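Local coordinates for pyruvate kinase 1 (Trypanosoma brucei brucei, PDB 4HYV), which catalyses the last step of glycolysis, transferring the phosphoryl group of phosphoenolpyruvate to ADP to give pyruvate and ATP, at residues A[209-214]-A[234-239]. Sequence-based numbering, arbitrary orientation.
With PEP (phosphoenolpyruvate), chain E.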
# COMPACT_ATOMS: atom_id res chain seq x y z
N ILE A 209 -22.64 30.38 -14.85
CA ILE A 209 -22.15 31.61 -14.22
C ILE A 209 -20.82 31.34 -13.53
O ILE A 209 -20.74 30.44 -12.72
CB ILE A 209 -23.12 32.08 -13.11
CG1 ILE A 209 -24.54 32.19 -13.67
CG2 ILE A 209 -22.65 33.42 -12.53
CD1 ILE A 209 -24.66 33.07 -14.91
N PHE A 210 -19.83 32.20 -13.77
CA PHE A 210 -18.65 32.26 -12.88
C PHE A 210 -18.88 33.41 -11.88
O PHE A 210 -18.81 34.61 -12.25
CB PHE A 210 -17.37 32.53 -13.69
CG PHE A 210 -17.05 31.49 -14.75
CD1 PHE A 210 -17.65 30.24 -14.75
CD2 PHE A 210 -16.02 31.72 -15.68
CE1 PHE A 210 -17.28 29.27 -15.68
CE2 PHE A 210 -15.65 30.75 -16.61
CZ PHE A 210 -16.26 29.51 -16.59
N ALA A 211 -19.17 33.05 -10.64
CA ALA A 211 -19.69 34.03 -9.67
C ALA A 211 -18.54 34.58 -8.83
O ALA A 211 -17.92 33.86 -8.07
CB ALA A 211 -20.74 33.39 -8.76
N SER A 212 -18.22 35.86 -9.04
CA SER A 212 -17.06 36.43 -8.42
C SER A 212 -17.23 36.58 -6.90
O SER A 212 -18.34 36.84 -6.40
CB SER A 212 -16.71 37.76 -9.08
OG SER A 212 -16.49 37.61 -10.47
N PHE A 213 -16.12 36.40 -6.18
CA PHE A 213 -16.05 36.73 -4.74
C PHE A 213 -17.01 35.97 -3.85
O PHE A 213 -17.37 36.45 -2.78
CB PHE A 213 -16.16 38.24 -4.50
CG PHE A 213 -15.07 39.05 -5.16
CD1 PHE A 213 -13.77 39.03 -4.66
CD2 PHE A 213 -15.32 39.76 -6.37
CE1 PHE A 213 -12.73 39.70 -5.32
CE2 PHE A 213 -14.29 40.44 -7.02
CZ PHE A 213 -12.99 40.40 -6.50
N ILE A 214 -17.38 34.76 -4.23
CA ILE A 214 -18.27 33.99 -3.37
C ILE A 214 -17.59 33.73 -2.02
O ILE A 214 -16.44 33.31 -1.97
CB ILE A 214 -18.68 32.67 -4.01
CG1 ILE A 214 -19.63 32.92 -5.19
CG2 ILE A 214 -19.32 31.78 -2.97
CD1 ILE A 214 -20.93 33.62 -4.81
N ILE A 234 -28.75 26.39 -15.15
CA ILE A 234 -27.49 27.04 -15.46
C ILE A 234 -26.49 26.73 -14.34
O ILE A 234 -26.85 26.79 -13.18
CB ILE A 234 -27.69 28.55 -15.53
CG1 ILE A 234 -28.62 28.91 -16.72
CG2 ILE A 234 -26.35 29.29 -15.55
CD1 ILE A 234 -29.05 30.37 -16.74
N LEU A 235 -25.28 26.29 -14.68
CA LEU A 235 -24.31 25.91 -13.65
C LEU A 235 -23.88 27.14 -12.90
O LEU A 235 -23.68 28.19 -13.51
CB LEU A 235 -23.08 25.27 -14.27
CG LEU A 235 -23.27 24.05 -15.15
CD1 LEU A 235 -21.90 23.55 -15.54
CD2 LEU A 235 -24.07 22.94 -14.45
N ILE A 236 -23.68 27.02 -11.60
CA ILE A 236 -23.02 28.08 -10.85
C ILE A 236 -21.63 27.63 -10.42
O ILE A 236 -21.48 26.73 -9.58
CB ILE A 236 -23.83 28.55 -9.60
CG1 ILE A 236 -25.16 29.16 -10.02
CG2 ILE A 236 -23.06 29.60 -8.81
CD1 ILE A 236 -26.02 29.52 -8.82
N ILE A 237 -20.62 28.24 -11.03
CA ILE A 237 -19.25 27.99 -10.68
C ILE A 237 -18.78 29.12 -9.76
O ILE A 237 -18.70 30.30 -10.17
CB ILE A 237 -18.38 27.94 -11.97
CG1 ILE A 237 -18.99 27.00 -13.01
CG2 ILE A 237 -16.91 27.62 -11.64
CD1 ILE A 237 -18.94 25.54 -12.65
N SER A 238 -18.54 28.79 -8.50
CA SER A 238 -18.18 29.81 -7.52
C SER A 238 -16.69 30.11 -7.58
O SER A 238 -15.85 29.20 -7.59
CB SER A 238 -18.54 29.34 -6.10
OG SER A 238 -19.94 29.27 -5.96
N LYS A 239 -16.35 31.39 -7.67
CA LYS A 239 -14.95 31.76 -7.77
C LYS A 239 -14.42 32.00 -6.35
O LYS A 239 -15.01 32.76 -5.58
CB LYS A 239 -14.80 33.02 -8.62
CG LYS A 239 -15.10 32.79 -10.09
CD LYS A 239 -15.35 34.10 -10.82
CE LYS A 239 -14.15 35.04 -10.74
NZ LYS A 239 -14.36 36.23 -11.63
C1 PEP E . -9.30 36.07 -10.65
O1 PEP E . -9.32 37.03 -9.81
O2' PEP E . -8.37 35.22 -10.63
C2 PEP E . -10.36 36.00 -11.73
C3 PEP E . -10.50 34.71 -12.58
O2 PEP E . -11.39 36.88 -11.69
P PEP E . -11.26 38.43 -12.35
O1P PEP E . -12.61 38.48 -13.12
O2P PEP E . -10.70 39.29 -11.28
O3P PEP E . -10.22 38.34 -13.53
O HOH W 1 -14.13 34.23 -2.84
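I209 and I236 pair in parallel on neighbouring strands of the TIM barrel. I209 N bonds L235 O, and I209 O accepts I237 N, each at 2.8 Å. The side chains of I209 and I234 cross obliquely, with I209 CG1 3.9 Å from I234 CG2. F210 lies on the other face, beside I237, both side chains pointing the same way. F210 CD1 comes within 3.7 Å of I237 CB. M260 and A82, on the flanking strands, also touch the F210 side chain. A211 extends the ladder: its N bonds I237 O, and A211 O accepts K239 N at 3.0 Å. S212 leaves the ladder and meets the lysine tip, S212 OG accepting K239 NZ at 2.8 Å. This hydroxyl also bonds T85 O. A type II turn from A211 to I214 brings I214 back, and I214 CG1 lies 3.7 Å from S238 OG, which bonds S256 OG. The K239 chain passes F210 CB and bends at chi3 (60°), carrying NZ to the substrate. There K239 NZ bonds PEP O2 at 3.0 Å and, weakly, O1P. D84 forms a salt bridge with it. S212 and D84 together hold K239 NZ beside the bridging oxygen of PEP. This is consistent with a role for the lysine in phosphoryl transfer.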